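Local structure of uncharacterized protein (Slackia heliotrinireducens DSM 20476, 4S1P) at residues G10-T15 with G165-P170; G105-R110 with E159-D164. The protein is a putative SGNH-family hydrolase that probably cleaves ester bonds, although its natural substrate is not known. All blocks are in the same frame, centred on the assembly; numbering follows the deposited sequence. Where two conformers were deposited one is given.

From the N terminus, strand 4-10 runs into the 10-15 segment, whose short helix 12-15 meets 165-170 in interaction 1 and so closes a loop with 149 residues between its two segments. Nested inside that loop, strand 100-105 ends in the 105-110 segment, which meets 159-164 in interaction 2 with 48 residues between. Both contacts therefore join the C-terminal end of a strand of the parallel sheet to the connection between helices 157-160 and 170-184. The centres of interactions 1 and 2 lie about 8 Å apart. They touch directly: Ser169 OG is 2.6 Å from Glu159 O, and His167 O is 2.8 Å from Ala162 N, both probable hydrogen bonds.

Interaction 1: G10-T15 with G165-P170; sequences GNSLTT and GVHPSP
Ser12 and His167 meet through their polar ends: Ser12 OG lies in the plane of the imidazole at its edge, 3.0 Å from His167 NE2 and 2.9 Å from His167 CD2. The serine hydroxyl stands between its backbone N and carbonyl carbon (chi1 79°), on a CB that points toward the histidine segment. At the other ring nitrogen, His167 ND1 is hydrogen-bonded to Asp164 OD2.

The apolar contacts lie beside this pair. Leu13 CD1 approaches His167 CD2 obliquely at 4.0 Å, the two side chains crossing at about a right angle, and Leu13 CG packs against Pro168 CD at 4.4 Å. Val166 CG1 sits over one face of the imidazole, toward its rim.

Side-chain capping and backbone bonds organise the start of the serine helix. Asn11 is the N-cap of helix 12-15: its OD1 accepts from Leu13 N at 3.1 Å with a nearly straight N-H...O angle of 167°, while Asn11 O takes the amides of both Thr14 and Thr15. Asn11 OD1 also accepts from Gln70 NE2. An unidentified ligand hydrogen-bonds to Ser12 N and Asn11 ND2, consistent with a pocket able to hold a small molecule beside the serine.

The in-plane serine and the aspartate at ND1 are consistent with the Ser-His-Asp catalytic triad of SGNH hydrolases, with Ser12 as the probable nucleophile.

Interaction 2: G105-R110 with E159-D164; sequences GTWPYR and ELYAAD
Tyr161, just past helix 157-160, lays its ring against the 107-110 loop that leaves strand 100-105 of the parallel alpha/beta SGNH-hydrolase fold. The contact has three elements. Tyr161 OH donates to Pro108 O at 2.7 Å, the carbonyl oxygen lying at the ring edge and the donor tilted from the carbonyl plane. At Tyr161, a phenylalanine would probably leave Pro108 O without its phenolic donor and the ring without the bond that ties its edge to the loop. Arg110 CB stands over the centre of one ring face, 3.7 Å from the Tyr161 centroid and only 3° off the normal, a CH-pi contact. Trp107 CD1 comes within 3.6 Å of Tyr161 CE1 in an oblique aromatic pair whose planes stand at 89°.

The arginine torsions, in the conformer described, one of two for Arg110, lead its chain across the phenol: CG is anti to the backbone N (chi1 -179°), and the extended chain carries Arg110 CD to 4.1 Å from Tyr161 CD2.

Farther out, Phe152 stacks on Trp107 and meets Tyr161 edge-to-face, and Trp107 NE1 donates to Val166 O, linking the indole to the chain next to His167. Asp164, the probable acid of the catalytic triad, follows three residues after Tyr161 in the same connection; its OD2 also forms a salt bridge with Lys115. In that same arginine conformer, NH2 forms a salt bridge with Asp158, and a water joins the two segments, accepting from Arg110 NH1 at 3.2 Å and donating to Ala162 O at 2.9 Å.

Interaction 1: G10-T15 with G165-P170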
ATOM      1  N   GLY A  10       0.410  -5.341   3.822  1.00 11.41           N
ATOM      2  CA  GLY A  10      -0.791  -4.496   3.786  1.00 12.09           C
ATOM      3  C   GLY A  10      -1.970  -5.037   4.549  1.00 12.74           C
ATOM      4  O   GLY A  10      -1.810  -5.840   5.479  1.00 12.75           O
ATOM      5  N   ASN A  11      -3.146  -4.596   4.138  1.00 12.28           N
ATOM      6  CA  ASN A  11      -4.386  -5.026   4.762  1.00 14.14           C
ATOM      7  C   ASN A  11      -5.430  -5.244   3.685  1.00 14.07           C
ATOM      8  O   ASN A  11      -5.060  -5.640   2.567  1.00 13.63           O
ATOM      9  CB  ASN A  11      -4.755  -4.104   5.908  1.00 14.27           C
ATOM     10  CG  ASN A  11      -5.115  -2.714   5.473  1.00 14.25           C
ATOM     11  OD1 ASN A  11      -5.460  -2.434   4.319  1.00 12.94           O
ATOM     12  ND2 ASN A  11      -5.066  -1.811   6.434  1.00 15.33           N
ATOM     13  N   SER A  12      -6.730  -5.102   3.977  1.00 13.57           N
ATOM     14  CA  SER A  12      -7.713  -5.416   2.946  1.00 15.46           C
ATOM     15  C   SER A  12      -7.611  -4.526   1.700  1.00 15.46           C
ATOM     16  O   SER A  12      -8.070  -4.932   0.635  1.00 17.20           O
ATOM     17  CB  SER A  12      -9.141  -5.420   3.516  1.00 20.39           C
ATOM     18  OG  SER A  12      -9.593  -4.117   3.643  1.00 26.79           O
ATOM     19  N   LEU A  13      -6.969  -3.344   1.768  1.00 13.51           N
ATOM     20  CA  LEU A  13      -6.801  -2.580   0.518  1.00 14.07           C
ATOM     21  C   LEU A  13      -5.876  -3.298  -0.463  1.00 13.58           C
ATOM     22  O   LEU A  13      -5.948  -3.088  -1.695  1.00 15.18           O
ATOM     23  CB  LEU A  13      -6.334  -1.149   0.779  1.00 14.65           C
ATOM     24  CG  LEU A  13      -7.418  -0.135   1.180  1.00 17.75           C
ATOM     25  CD1 LEU A  13      -8.063  -0.455   2.504  1.00 20.05           C
ATOM     26  CD2 LEU A  13      -6.841   1.260   1.139  1.00 17.03           C
ATOM     27  N   THR A  14      -5.016  -4.156   0.073  1.00 12.77           N
ATOM     28  CA  THR A  14      -4.178  -5.015  -0.755  1.00 12.83           C
ATOM     29  C   THR A  14      -4.898  -6.303  -1.141  1.00 13.55           C
ATOM     30  O   THR A  14      -4.852  -6.688  -2.298  1.00 15.39           O
ATOM     31  CB  THR A  14      -2.869  -5.351  -0.008  1.00 12.31           C
ATOM     32  OG1 THR A  14      -2.069  -4.170   0.053  1.00 12.76           O
ATOM     33  CG2 THR A  14      -2.055  -6.425  -0.750  1.00 13.59           C
ATOM     34  N   THR A  15      -5.560  -6.969  -0.195  1.00 13.27           N
ATOM     35  CA  THR A  15      -6.059  -8.314  -0.453  1.00 14.00           C
ATOM     36  C   THR A  15      -7.420  -8.328  -1.123  1.00 14.79           C
ATOM     37  O   THR A  15      -7.754  -9.345  -1.758  1.00 17.20           O
ATOM     38  CB  THR A  15      -6.140  -9.141   0.827  1.00 14.58           C
ATOM     39  OG1 THR A  15      -6.951  -8.469   1.795  1.00 15.30           O
ATOM     40  CG2 THR A  15      -4.767  -9.394   1.407  1.00 17.48           C
ATOM     41  N   GLY A 165     -16.981   3.859   0.629  1.00 17.38           N
ATOM     42  CA  GLY A 165     -16.125   5.006   0.246  1.00 16.91           C
ATOM     43  C   GLY A 165     -14.673   4.898   0.706  1.00 16.22           C
ATOM     44  O   GLY A 165     -13.924   5.888   0.630  1.00 15.95           O
ATOM     45  N   VAL A 166     -14.284   3.715   1.179  1.00 14.97           N
ATOM     46  CA  VAL A 166     -12.921   3.466   1.694  1.00 15.16           C
ATOM     47  C   VAL A 166     -12.245   2.341   0.940  1.00 15.25           C
ATOM     48  O   VAL A 166     -11.165   2.495   0.386  1.00 15.76           O
ATOM     49  CB  VAL A 166     -12.935   3.110   3.192  1.00 16.78           C
ATOM     50  CG1 VAL A 166     -11.543   2.681   3.670  1.00 18.47           C
ATOM     51  CG2 VAL A 166     -13.412   4.299   4.012  1.00 18.16           C
ATOM     52  N   HIS A 167     -12.895   1.200   0.907  1.00 14.91           N
ATOM     53  CA  HIS A 167     -12.344   0.038   0.237  1.00 15.00           C
ATOM     54  C   HIS A 167     -12.562   0.170  -1.264  1.00 15.97           C
ATOM     55  O   HIS A 167     -13.484   0.856  -1.714  1.00 16.99           O
ATOM     56  CB  HIS A 167     -13.039  -1.206   0.792  1.00 16.96           C
ATOM     57  CG  HIS A 167     -12.663  -1.495   2.214  1.00 21.68           C
ATOM     58  ND1 HIS A 167     -13.328  -0.957   3.292  1.00 23.85           N
ATOM     59  CD2 HIS A 167     -11.615  -2.175   2.729  1.00 32.70           C
ATOM     60  CE1 HIS A 167     -12.740  -1.331   4.413  1.00 31.16           C
ATOM     61  NE2 HIS A 167     -11.692  -2.072   4.098  1.00 33.95           N
ATOM     62  N   PRO A 168     -11.711  -0.490  -2.053  1.00 15.67           N
ATOM     63  CA  PRO A 168     -11.859  -0.446  -3.504  1.00 15.53           C
ATOM     64  C   PRO A 168     -12.962  -1.416  -3.962  1.00 15.82           C
ATOM     65  O   PRO A 168     -13.163  -2.475  -3.375  1.00 17.70           O
ATOM     66  CB  PRO A 168     -10.500  -0.926  -3.999  1.00 16.30           C
ATOM     67  CG  PRO A 168     -10.033  -1.890  -2.923  1.00 17.25           C
ATOM     68  CD  PRO A 168     -10.569  -1.324  -1.615  1.00 16.91           C
ATOM     69  N   SER A 169     -13.667  -1.016  -5.014  1.00 15.53           N
ATOM     70  CA  SER A 169     -14.512  -1.944  -5.757  1.00 15.51           C
ATOM     71  C   SER A 169     -13.614  -2.894  -6.542  1.00 15.82           C
ATOM     72  O   SER A 169     -12.421  -2.686  -6.654  1.00 15.68           O
ATOM     73  CB  SER A 169     -15.368  -1.156  -6.742  1.00 16.94           C
ATOM     74  OG  SER A 169     -14.584  -0.670  -7.779  1.00 18.46           O
ATOM     75  N   PRO A 170     -14.193  -3.929  -7.155  1.00 16.72           N
ATOM     76  CA  PRO A 170     -13.366  -4.728  -8.030  1.00 17.67           C
ATOM     77  C   PRO A 170     -12.656  -3.896  -9.111  1.00 16.15           C
ATOM     78  O   PRO A 170     -11.489  -4.143  -9.392  1.00 17.90           O
ATOM     79  CB  PRO A 170     -14.388  -5.703  -8.622  1.00 19.24           C
ATOM     80  CG  PRO A 170     -15.348  -5.905  -7.524  1.00 20.08           C
ATOM     81  CD  PRO A 170     -15.525  -4.523  -6.952  1.00 18.88           C
TER

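Interaction 2: G105-R110 with E159-D164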
ATOM      1  N   GLY A 105       0.589   3.642  -2.963  1.00 11.92           N
ATOM      2  CA  GLY A 105      -0.048   4.896  -2.572  1.00 12.99           C
ATOM      3  C   GLY A 105      -1.552   4.694  -2.734  1.00 15.47           C
ATOM      4  O   GLY A 105      -2.029   4.344  -3.801  1.00 21.22           O
ATOM      5  N   THR A 106      -2.300   4.894  -1.684  1.00 11.52           N
ATOM      6  CA  THR A 106      -3.739   4.769  -1.734  1.00 12.40           C
ATOM      7  C   THR A 106      -4.405   6.167  -1.797  1.00 13.15           C
ATOM      8  O   THR A 106      -3.770   7.206  -1.954  1.00 14.62           O
ATOM      9  CB  THR A 106      -4.245   3.936  -0.539  1.00 13.39           C
ATOM     10  OG1 THR A 106      -4.012   4.643   0.699  1.00 13.92           O
ATOM     11  CG2 THR A 106      -3.564   2.547  -0.468  1.00 13.60           C
ATOM     12  N   TRP A 107      -5.721   6.139  -1.702  1.00 13.47           N
ATOM     13  CA  TRP A 107      -6.579   7.237  -2.099  1.00 13.36           C
ATOM     14  C   TRP A 107      -7.223   7.887  -0.869  1.00 15.10           C
ATOM     15  O   TRP A 107      -7.437   7.227   0.153  1.00 14.86           O
ATOM     16  CB  TRP A 107      -7.670   6.697  -3.060  1.00 14.10           C
ATOM     17  CG  TRP A 107      -8.254   5.442  -2.556  1.00 15.05           C
ATOM     18  CD1 TRP A 107      -9.259   5.316  -1.650  1.00 15.65           C
ATOM     19  CD2 TRP A 107      -7.830   4.116  -2.876  1.00 13.34           C
ATOM     20  NE1 TRP A 107      -9.482   3.997  -1.370  1.00 17.08           N
ATOM     21  CE2 TRP A 107      -8.608   3.236  -2.107  1.00 14.07           C
ATOM     22  CE3 TRP A 107      -6.824   3.580  -3.709  1.00 13.89           C
ATOM     23  CZ2 TRP A 107      -8.440   1.861  -2.158  1.00 16.72           C
ATOM     24  CZ3 TRP A 107      -6.663   2.217  -3.743  1.00 15.43           C
ATOM     25  CH2 TRP A 107      -7.454   1.375  -2.976  1.00 16.11           C
ATOM     26  N   PRO A 108      -7.595   9.171  -0.984  1.00 14.11           N
ATOM     27  CA  PRO A 108      -8.480   9.731   0.043  1.00 13.30           C
ATOM     28  C   PRO A 108      -9.814   8.988  -0.015  1.00 14.42           C
ATOM     29  O   PRO A 108     -10.174   8.444  -1.024  1.00 15.21           O
ATOM     30  CB  PRO A 108      -8.674  11.197  -0.404  1.00 15.29           C
ATOM     31  CG  PRO A 108      -8.473  11.153  -1.873  1.00 15.40           C
ATOM     32  CD  PRO A 108      -7.426  10.095  -2.121  1.00 16.18           C
ATOM     33  N   TYR A 109     -10.530   8.994   1.085  1.00 14.35           N
ATOM     34  CA  TYR A 109     -11.853   8.417   1.114  1.00 14.11           C
ATOM     35  C   TYR A 109     -12.812   9.248   0.248  1.00 13.71           C
ATOM     36  O   TYR A 109     -12.597  10.420  -0.004  1.00 15.30           O
ATOM     37  CB  TYR A 109     -12.359   8.413   2.536  1.00 14.55           C
ATOM     38  CG  TYR A 109     -11.613   7.595   3.518  1.00 14.05           C
ATOM     39  CD1 TYR A 109     -10.658   6.665   3.119  1.00 16.11           C
ATOM     40  CD2 TYR A 109     -11.900   7.709   4.886  1.00 16.17           C
ATOM     41  CE1 TYR A 109      -9.992   5.895   4.062  1.00 15.44           C
ATOM     42  CE2 TYR A 109     -11.253   6.914   5.822  1.00 17.08           C
ATOM     43  CZ  TYR A 109     -10.303   6.010   5.404  1.00 15.80           C
ATOM     44  OH  TYR A 109      -9.690   5.219   6.372  1.00 17.80           O
ATOM     45  N   ARG A 110     -13.875   8.610  -0.211  1.00 14.55           N
ATOM     46  CA  ARG A 110     -14.845   9.301  -1.035  0.60 15.46           C
ATOM     47  C   ARG A 110     -15.501  10.461  -0.291  1.00 14.60           C
ATOM     48  O   ARG A 110     -15.894  10.335   0.859  1.00 15.34           O
ATOM     49  CB  ARG A 110     -15.883   8.318  -1.550  0.60 16.95           C
ATOM     50  CG  ARG A 110     -16.894   9.001  -2.429  0.60 18.78           C
ATOM     51  CD  ARG A 110     -17.751   8.033  -3.184  0.60 23.15           C
ATOM     52  NE  ARG A 110     -18.588   8.714  -4.166  0.60 24.62           N
ATOM     53  CZ  ARG A 110     -19.312   8.070  -5.073  0.60 28.30           C
ATOM     54  NH1 ARG A 110     -19.326   6.752  -5.074  0.60 25.40           N
ATOM     55  NH2 ARG A 110     -20.044   8.742  -5.953  0.60 30.37           N
ATOM     56  N   GLU A 159     -17.569   4.064  -9.823  1.00 21.92           N
ATOM     57  CA  GLU A 159     -16.954   2.864 -10.387  0.70 21.83           C
ATOM     58  C   GLU A 159     -15.902   2.297  -9.440  1.00 20.57           C
ATOM     59  O   GLU A 159     -15.816   1.079  -9.270  1.00 21.99           O
ATOM     60  CB  GLU A 159     -16.297   3.176 -11.734  0.70 25.00           C
ATOM     61  CG  GLU A 159     -15.649   1.974 -12.391  0.70 30.18           C
ATOM     62  CD  GLU A 159     -15.086   2.241 -13.775  0.70 39.23           C
ATOM     63  OE1 GLU A 159     -15.106   3.397 -14.249  0.70 43.33           O
ATOM     64  OE2 GLU A 159     -14.622   1.269 -14.404  0.70 46.48           O
ATOM     65  N   LEU A 160     -15.099   3.200  -8.835  1.00 18.32           N
ATOM     66  CA  LEU A 160     -13.864   2.755  -8.188  1.00 16.73           C
ATOM     67  C   LEU A 160     -13.925   2.435  -6.688  1.00 15.56           C
ATOM     68  O   LEU A 160     -13.110   1.644  -6.186  1.00 16.33           O
ATOM     69  CB  LEU A 160     -12.740   3.770  -8.470  1.00 17.71           C
ATOM     70  CG  LEU A 160     -12.433   3.968  -9.948  1.00 20.13           C
ATOM     71  CD1 LEU A 160     -11.435   5.103 -10.136  1.00 20.40           C
ATOM     72  CD2 LEU A 160     -11.960   2.673 -10.594  1.00 21.33           C
ATOM     73  N   TYR A 161     -14.869   3.047  -5.982  1.00 17.66           N
ATOM     74  CA  TYR A 161     -15.048   2.809  -4.573  1.00 17.10           C
ATOM     75  C   TYR A 161     -16.097   1.741  -4.299  1.00 17.91           C
ATOM     76  O   TYR A 161     -17.151   1.690  -4.979  1.00 20.70           O
ATOM     77  CB  TYR A 161     -15.504   4.084  -3.867  1.00 18.17           C
ATOM     78  CG  TYR A 161     -14.456   5.172  -3.688  1.00 17.00           C
ATOM     79  CD1 TYR A 161     -13.604   5.156  -2.615  1.00 18.40           C
ATOM     80  CD2 TYR A 161     -14.358   6.248  -4.578  1.00 18.56           C
ATOM     81  CE1 TYR A 161     -12.657   6.147  -2.451  1.00 16.66           C
ATOM     82  CE2 TYR A 161     -13.422   7.241  -4.421  1.00 19.71           C
ATOM     83  CZ  TYR A 161     -12.588   7.202  -3.345  1.00 17.04           C
ATOM     84  OH  TYR A 161     -11.690   8.226  -3.225  1.00 17.94           O
ATOM     85  N   ALA A 162     -15.872   0.989  -3.225  1.00 17.59           N
ATOM     86  CA  ALA A 162     -16.906   0.175  -2.581  1.00 19.34           C
ATOM     87  C   ALA A 162     -17.937   1.099  -1.922  1.00 19.35           C
ATOM     88  O   ALA A 162     -17.747   2.311  -1.817  1.00 18.96           O
ATOM     89  CB  ALA A 162     -16.314  -0.799  -1.557  1.00 19.51           C
ATOM     90  N   ALA A 163     -19.049   0.513  -1.514  1.00 20.58           N
ATOM     91  CA  ALA A 163     -20.115   1.254  -0.871  1.00 22.15           C
ATOM     92  C   ALA A 163     -19.689   2.133   0.282  1.00 21.27           C
ATOM     93  O   ALA A 163     -20.271   3.211   0.473  1.00 24.02           O
ATOM     94  CB  ALA A 163     -21.209   0.301  -0.426  1.00 27.69           C
ATOM     95  N   ASP A 164     -18.686   1.689   1.037  1.00 20.24           N
ATOM     96  CA  ASP A 164     -18.240   2.435   2.200  1.00 18.78           C
ATOM     97  C   ASP A 164     -17.366   3.672   1.884  1.00 17.27           C
ATOM     98  O   ASP A 164     -17.058   4.450   2.794  1.00 19.84           O
ATOM     99  CB  ASP A 164     -17.570   1.507   3.244  1.00 19.28           C
ATOM    100  CG  ASP A 164     -16.168   0.998   2.830  1.00 19.70           C
ATOM    101  OD1 ASP A 164     -15.697   1.242   1.690  1.00 18.04           O
ATOM    102  OD2 ASP A 164     -15.570   0.312   3.688  1.00 24.40           O
TER
HETATM  103  O   HOH W   1     -18.958   4.750  -2.659  0.60 35.57           O